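Local coordinates for protein toll (Drosophila melanogaster, PDB 4LXR), which binds the cleaved cytokine spaetzle C-106 through its leucine-rich-repeat ectodomain and so activates Toll signalling in innate immunity and dorsal-ventral patterning of the embryo, at residues 377-383 against 401-407; 389-395 against 412-417. One frame throughout, in Å; residues are numbered along the deposited sequence.

How the interactions relate
Both contacts join neighbouring turns of one leucine-rich-repeat solenoid, and repeat 388-409 takes part in each. Interaction 2 sets strand 391-393 beside strand 415-417 in the parallel part of the long sheet, where five backbone hydrogen bonds cross. Interaction 1 lies on the other side of the coil, where two-residue strands share just two such bonds and one water bridges the paired strands and another the loops beyond. One hydrophobic core serves both: Leu392 CD2 lies 3.5 Å from Phe383 CE2 and 3.7 Å from Phe407 CE1, and Ile378 CD1 is 3.9 Å from Met394 SD. Away from this core, interaction 1 presents Asp403 and Arg405 at the surface, and interaction 2 a row with two histidines.

Interaction 1: 377-383 against 401-407; sequences GISGDIF and TIDSRAF
Ile378 (chi1 m, chi2 t) overlaps three side chains of 401-407: its CG2 lies 3.8 Å from Ala406 CB, CD1 3.9 Å from Phe407 CZ, and CB 4.4 Å from Ile402 CG2. Extended residues 377-378 run parallel to 401-402, with Gly377 paired to Thr401 (CA-CA 4.9 Å) and Ile378 to Ile402 (4.8 Å). Ile378 N donates to Thr401 O (3.0 Å), and Asp403 N to Ile378 O (2.9 Å). A water donates to Ile378 O (2.6 Å) and hydrogen-bonds Thr401 OG1 (2.8 Å). Such short strands stack equivalent positions of successive leucine-rich repeats, away from the long sheet of the solenoid. Both segments then leave their strands. Residues 403-406 form a type I turn, closed by Ala406 N to Asp403 O (3.0 Å), and Asp403 OD1 accepts from Arg405 N (2.7 Å) in an Asx turn. Gly380 fits tightly, its N 3.4 Å from Asp403 CB: a modelled CB would clash, 2.9 Å from Asp403 OD1. A second water links the loops, donating to Ser379 O (3.0 Å) and Ala406 O (3.0 Å) and accepting from Phe383 N (2.7 Å). The Phe383 and Phe407 rings, both chi1 m, meet obliquely, centroids 6.0 Å apart and planes at 39°.

Interaction 2: 389-395 against 412-417; sequences LVTLVMS and GLRHLH
Gly412 opens the second segment; a water accepts a weak hydrogen bond from Gly412 N (3.1 Å) and lies 2.9 Å from Leu389 O, where it can donate. Leu413 (chi1 t, chi2 p) turns into the core: its CD1 lies 3.9 Å from Leu389 CG and 4.0 Å from Leu392 CB. Arg414 precedes the strand, which starts at His415. Val390 O accepts from both Arg414 N (2.8 Å) and His415 N (3.0 Å), a bifurcated start, and Arg414 NH1 folds back to Leu413 O (2.8 Å). Strands 391-393 and 415-417 then run parallel, their short-segment axes 4.9 Å apart at closest approach and N-to-C directions 4° apart, as in stacked leucine-rich repeats. Thr391 pairs with His415, Leu392 with Leu416 and Val393 with His417. His415 O accepts from Leu392 N (3.0 Å), and the edge of its ring meets Thr391 CG2, 3.7 Å from His415 CD2; His415 ND1 hydrogen-bonds Thr450 OG1. Leu416 (t, p) points inward, CD1 3.7 Å from Leu392 CD2. His417 N donates to Leu392 O (2.9 Å), His417 O accepts from Met394 N (2.8 Å), and His417 CD2 lies 4.0 Å from Val393 CG2. Backbone hydrogen bonds thus hold the adjacent repeats in register, Leu389, Leu392, Leu413 and Leu416 contribute to the hydrophobic interior, and Thr391, Val393, His415 and His417 lie on the opposite face, where mixed polar and apolar side chains replace the leucines.

Interaction 1: 377-383 against 401-407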
loop_
_atom_site.group_PDB
_atom_site.type_symbol
_atom_site.label_atom_id
_atom_site.label_comp_id
_atom_site.label_asym_id
_atom_site.label_seq_id
_atom_site.Cartn_x
_atom_site.Cartn_y
_atom_site.Cartn_z
ATOM N N GLY A 377 -13.306 -16.284 -17.034
ATOM C CA GLY A 377 -12.548 -17.510 -17.147
ATOM C C GLY A 377 -11.154 -17.284 -17.671
ATOM O O GLY A 377 -10.828 -16.211 -18.181
ATOM N N ILE A 378 -10.306 -18.289 -17.503
ATOM C CA ILE A 378 -9.006 -18.296 -18.154
ATOM C C ILE A 378 -8.971 -19.608 -18.894
ATOM O O ILE A 378 -9.160 -20.679 -18.287
ATOM C CB ILE A 378 -7.836 -18.233 -17.160
ATOM C CG1 ILE A 378 -8.028 -17.082 -16.179
ATOM C CG2 ILE A 378 -6.511 -18.086 -17.909
ATOM C CD1 ILE A 378 -6.818 -16.829 -15.298
ATOM N N SER A 379 -8.784 -19.538 -20.206
ATOM C CA SER A 379 -8.886 -20.740 -21.017
ATOM C C SER A 379 -7.514 -21.379 -21.133
ATOM O O SER A 379 -6.510 -20.788 -20.726
ATOM C CB SER A 379 -9.460 -20.429 -22.408
ATOM O OG SER A 379 -8.526 -19.718 -23.210
ATOM N N GLY A 380 -7.482 -22.587 -21.687
ATOM C CA GLY A 380 -6.232 -23.288 -21.888
ATOM C C GLY A 380 -5.334 -22.704 -22.963
ATOM O O GLY A 380 -4.153 -23.030 -23.008
ATOM N N ASP A 381 -5.875 -21.831 -23.817
ATOM C CA ASP A 381 -5.113 -21.295 -24.953
ATOM C C ASP A 381 -4.674 -19.841 -24.836
ATOM O O ASP A 381 -3.704 -19.438 -25.480
ATOM C CB ASP A 381 -5.910 -21.439 -26.256
ATOM C CG ASP A 381 -5.903 -22.854 -26.797
ATOM O OD1 ASP A 381 -5.102 -23.682 -26.316
ATOM O OD2 ASP A 381 -6.693 -23.131 -27.723
ATOM N N ILE A 382 -5.390 -19.057 -24.038
ATOM C CA ILE A 382 -5.201 -17.614 -24.032
ATOM C C ILE A 382 -3.753 -17.182 -23.782
ATOM O O ILE A 382 -3.268 -16.265 -24.447
ATOM C CB ILE A 382 -6.192 -16.891 -23.061
ATOM C CG1 ILE A 382 -6.021 -15.372 -23.143
ATOM C CG2 ILE A 382 -6.016 -17.367 -21.634
ATOM C CD1 ILE A 382 -6.482 -14.775 -24.459
ATOM N N PHE A 383 -3.056 -17.854 -22.863
ATOM C CA PHE A 383 -1.686 -17.451 -22.500
ATOM C C PHE A 383 -0.637 -18.461 -22.964
ATOM O O PHE A 383 0.509 -18.404 -22.523
ATOM C CB PHE A 383 -1.539 -17.296 -20.975
ATOM C CG PHE A 383 -2.505 -16.327 -20.349
ATOM C CD1 PHE A 383 -2.834 -15.131 -20.978
ATOM C CD2 PHE A 383 -3.079 -16.611 -19.119
ATOM C CE1 PHE A 383 -3.715 -14.245 -20.386
ATOM C CE2 PHE A 383 -3.964 -15.731 -18.525
ATOM C CZ PHE A 383 -4.284 -14.545 -19.154
ATOM N N THR A 401 -13.581 -19.770 -13.358
ATOM C CA THR A 401 -12.844 -20.969 -13.731
ATOM C C THR A 401 -11.472 -20.677 -14.308
ATOM O O THR A 401 -11.260 -19.671 -14.987
ATOM C CB THR A 401 -13.600 -21.845 -14.749
ATOM O OG1 THR A 401 -13.537 -21.225 -16.042
ATOM C CG2 THR A 401 -15.038 -22.043 -14.324
ATOM N N ILE A 402 -10.551 -21.587 -14.032
ATOM C CA ILE A 402 -9.206 -21.539 -14.566
ATOM C C ILE A 402 -8.930 -22.891 -15.202
ATOM O O ILE A 402 -8.892 -23.904 -14.511
ATOM C CB ILE A 402 -8.171 -21.278 -13.463
ATOM C CG1 ILE A 402 -8.533 -20.007 -12.692
ATOM C CG2 ILE A 402 -6.749 -21.169 -14.064
ATOM C CD1 ILE A 402 -7.407 -19.488 -11.816
ATOM N N ASP A 403 -8.772 -22.915 -16.525
ATOM C CA ASP A 403 -8.541 -24.167 -17.226
ATOM C C ASP A 403 -7.304 -24.864 -16.657
ATOM O O ASP A 403 -6.334 -24.206 -16.251
ATOM C CB ASP A 403 -8.355 -23.926 -18.714
ATOM C CG ASP A 403 -8.231 -25.218 -19.488
ATOM O OD1 ASP A 403 -7.103 -25.754 -19.581
ATOM O OD2 ASP A 403 -9.265 -25.711 -19.984
ATOM N N SER A 404 -7.335 -26.190 -16.632
ATOM C CA SER A 404 -6.263 -26.946 -15.990
ATOM C C SER A 404 -4.939 -26.747 -16.723
ATOM O O SER A 404 -3.881 -26.906 -16.136
ATOM C CB SER A 404 -6.622 -28.436 -15.867
ATOM O OG SER A 404 -6.796 -29.021 -17.145
ATOM N N ARG A 405 -5.004 -26.366 -17.997
ATOM C CA ARG A 405 -3.791 -26.118 -18.772
ATOM C C ARG A 405 -3.488 -24.637 -18.999
ATOM O O ARG A 405 -2.601 -24.299 -19.795
ATOM C CB ARG A 405 -3.832 -26.881 -20.105
ATOM C CG ARG A 405 -3.951 -28.392 -19.921
ATOM C CD ARG A 405 -3.732 -29.174 -21.206
ATOM N NE ARG A 405 -2.372 -29.047 -21.731
ATOM C CZ ARG A 405 -1.298 -29.643 -21.215
ATOM N NH1 ARG A 405 -1.405 -30.404 -20.134
ATOM N NH2 ARG A 405 -0.106 -29.467 -21.774
ATOM N N ALA A 406 -4.193 -23.759 -18.283
ATOM C CA ALA A 406 -4.013 -22.311 -18.448
ATOM C C ALA A 406 -2.571 -21.834 -18.273
ATOM O O ALA A 406 -2.110 -20.945 -19.000
ATOM C CB ALA A 406 -4.921 -21.548 -17.504
ATOM N N PHE A 407 -1.865 -22.431 -17.317
ATOM C CA PHE A 407 -0.542 -21.947 -16.945
ATOM C C PHE A 407 0.589 -22.949 -17.172
ATOM O O PHE A 407 1.653 -22.850 -16.565
ATOM C CB PHE A 407 -0.557 -21.431 -15.506
ATOM C CG PHE A 407 -1.443 -20.239 -15.315
ATOM C CD1 PHE A 407 -1.013 -18.964 -15.702
ATOM C CD2 PHE A 407 -2.719 -20.385 -14.779
ATOM C CE1 PHE A 407 -1.854 -17.853 -15.544
ATOM C CE2 PHE A 407 -3.554 -19.285 -14.607
ATOM C CZ PHE A 407 -3.131 -18.022 -14.996
HETATM O O HOH W 1 -11.420 -21.773 -17.836
HETATM O O HOH W 2 -3.746 -19.872 -21.231
#

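Interaction 2: 389-395 against 412-417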
loop_
_atom_site.group_PDB
_atom_site.type_symbol
_atom_site.label_atom_id
_atom_site.label_comp_id
_atom_site.label_asym_id
_atom_site.label_seq_id
_atom_site.Cartn_x
_atom_site.Cartn_y
_atom_site.Cartn_z
ATOM N N LEU A 389 6.006 -13.797 -20.231
ATOM C CA LEU A 389 5.199 -12.971 -19.328
ATOM C C LEU A 389 5.744 -13.042 -17.894
ATOM O O LEU A 389 6.028 -14.120 -17.398
ATOM C CB LEU A 389 3.740 -13.423 -19.361
ATOM C CG LEU A 389 2.750 -12.465 -18.695
ATOM C CD1 LEU A 389 2.750 -11.121 -19.424
ATOM C CD2 LEU A 389 1.348 -13.088 -18.661
ATOM N N VAL A 390 5.919 -11.895 -17.251
ATOM C CA VAL A 390 6.514 -11.858 -15.919
ATOM C C VAL A 390 5.450 -11.534 -14.857
ATOM O O VAL A 390 5.365 -12.207 -13.821
ATOM C CB VAL A 390 7.694 -10.863 -15.857
ATOM C CG1 VAL A 390 8.264 -10.788 -14.449
ATOM C CG2 VAL A 390 8.778 -11.275 -16.855
ATOM N N THR A 391 4.631 -10.516 -15.108
ATOM C CA THR A 391 3.511 -10.268 -14.208
ATOM C C THR A 391 2.170 -10.186 -14.933
ATOM O O THR A 391 2.054 -9.560 -15.987
ATOM C CB THR A 391 3.728 -9.071 -13.231
ATOM O OG1 THR A 391 2.908 -7.975 -13.597
ATOM C CG2 THR A 391 5.157 -8.652 -13.174
ATOM N N LEU A 392 1.186 -10.878 -14.355
ATOM C CA LEU A 392 -0.178 -10.944 -14.855
ATOM C C LEU A 392 -1.109 -10.389 -13.778
ATOM O O LEU A 392 -1.146 -10.898 -12.642
ATOM C CB LEU A 392 -0.561 -12.397 -15.190
ATOM C CG LEU A 392 -1.987 -12.648 -15.683
ATOM C CD1 LEU A 392 -2.279 -11.812 -16.960
ATOM C CD2 LEU A 392 -2.258 -14.154 -15.940
ATOM N N VAL A 393 -1.847 -9.337 -14.120
ATOM C CA VAL A 393 -2.761 -8.709 -13.162
ATOM C C VAL A 393 -4.189 -8.846 -13.670
ATOM O O VAL A 393 -4.521 -8.336 -14.744
ATOM C CB VAL A 393 -2.421 -7.217 -12.910
ATOM C CG1 VAL A 393 -3.310 -6.626 -11.812
ATOM C CG2 VAL A 393 -0.966 -7.060 -12.532
ATOM N N MET A 394 -5.019 -9.572 -12.914
ATOM C CA MET A 394 -6.402 -9.806 -13.298
ATOM C C MET A 394 -7.325 -9.556 -12.124
ATOM O O MET A 394 -8.398 -10.176 -12.003
ATOM C CB MET A 394 -6.598 -11.223 -13.841
ATOM C CG MET A 394 -5.713 -11.529 -15.045
ATOM S SD MET A 394 -6.162 -13.068 -15.841
ATOM C CE MET A 394 -7.819 -12.743 -16.411
ATOM N N SER A 395 -6.894 -8.635 -11.266
ATOM C CA SER A 395 -7.661 -8.232 -10.089
ATOM C C SER A 395 -9.013 -7.661 -10.454
ATOM O O SER A 395 -9.152 -6.994 -11.482
ATOM C CB SER A 395 -6.884 -7.169 -9.317
ATOM O OG SER A 395 -5.536 -7.561 -9.210
ATOM N N GLY A 412 7.887 -18.236 -17.511
ATOM C CA GLY A 412 8.526 -16.992 -17.132
ATOM C C GLY A 412 7.783 -16.234 -16.045
ATOM O O GLY A 412 8.335 -15.295 -15.473
ATOM N N LEU A 413 6.538 -16.629 -15.760
ATOM C CA LEU A 413 5.682 -15.878 -14.826
ATOM C C LEU A 413 6.209 -15.868 -13.393
ATOM O O LEU A 413 6.568 -16.908 -12.847
ATOM C CB LEU A 413 4.244 -16.404 -14.849
ATOM C CG LEU A 413 3.182 -15.432 -14.304
ATOM C CD1 LEU A 413 3.027 -14.201 -15.185
ATOM C CD2 LEU A 413 1.854 -16.119 -14.155
ATOM N N ARG A 414 6.250 -14.683 -12.793
ATOM C CA ARG A 414 6.791 -14.507 -11.451
ATOM C C ARG A 414 5.772 -13.894 -10.467
ATOM O O ARG A 414 5.832 -14.137 -9.264
ATOM C CB ARG A 414 8.061 -13.639 -11.514
ATOM C CG ARG A 414 9.219 -14.270 -12.325
ATOM C CD ARG A 414 9.745 -15.560 -11.679
ATOM N NE ARG A 414 10.715 -16.256 -12.524
ATOM C CZ ARG A 414 10.434 -17.298 -13.303
ATOM N NH1 ARG A 414 9.201 -17.791 -13.367
ATOM N NH2 ARG A 414 11.390 -17.850 -14.029
ATOM N N HIS A 415 4.846 -13.095 -10.983
ATOM C CA HIS A 415 3.895 -12.372 -10.148
ATOM C C HIS A 415 2.483 -12.487 -10.719
ATOM O O HIS A 415 2.174 -11.932 -11.781
ATOM C CB HIS A 415 4.298 -10.898 -10.037
ATOM C CG HIS A 415 5.717 -10.698 -9.596
ATOM N ND1 HIS A 415 6.141 -10.958 -8.309
ATOM C CD2 HIS A 415 6.811 -10.277 -10.276
ATOM C CE1 HIS A 415 7.431 -10.693 -8.212
ATOM N NE2 HIS A 415 7.862 -10.277 -9.392
ATOM N N LEU A 416 1.633 -13.207 -9.998
ATOM C CA LEU A 416 0.290 -13.522 -10.450
ATOM C C LEU A 416 -0.745 -12.945 -9.478
ATOM O O LEU A 416 -0.851 -13.385 -8.337
ATOM C CB LEU A 416 0.133 -15.038 -10.595
ATOM C CG LEU A 416 -1.251 -15.533 -11.024
ATOM C CD1 LEU A 416 -1.739 -14.808 -12.298
ATOM C CD2 LEU A 416 -1.226 -17.036 -11.231
ATOM N N HIS A 417 -1.489 -11.943 -9.932
ATOM C CA HIS A 417 -2.521 -11.305 -9.113
ATOM C C HIS A 417 -3.920 -11.645 -9.599
ATOM O O HIS A 417 -4.352 -11.193 -10.669
ATOM C CB HIS A 417 -2.343 -9.790 -9.116
ATOM C CG HIS A 417 -0.994 -9.350 -8.643
ATOM N ND1 HIS A 417 -0.740 -9.010 -7.332
ATOM C CD2 HIS A 417 0.180 -9.211 -9.305
ATOM C CE1 HIS A 417 0.530 -8.667 -7.209
ATOM N NE2 HIS A 417 1.110 -8.785 -8.389
HETATM O O HOH W 3 5.485 -16.657 -18.582
#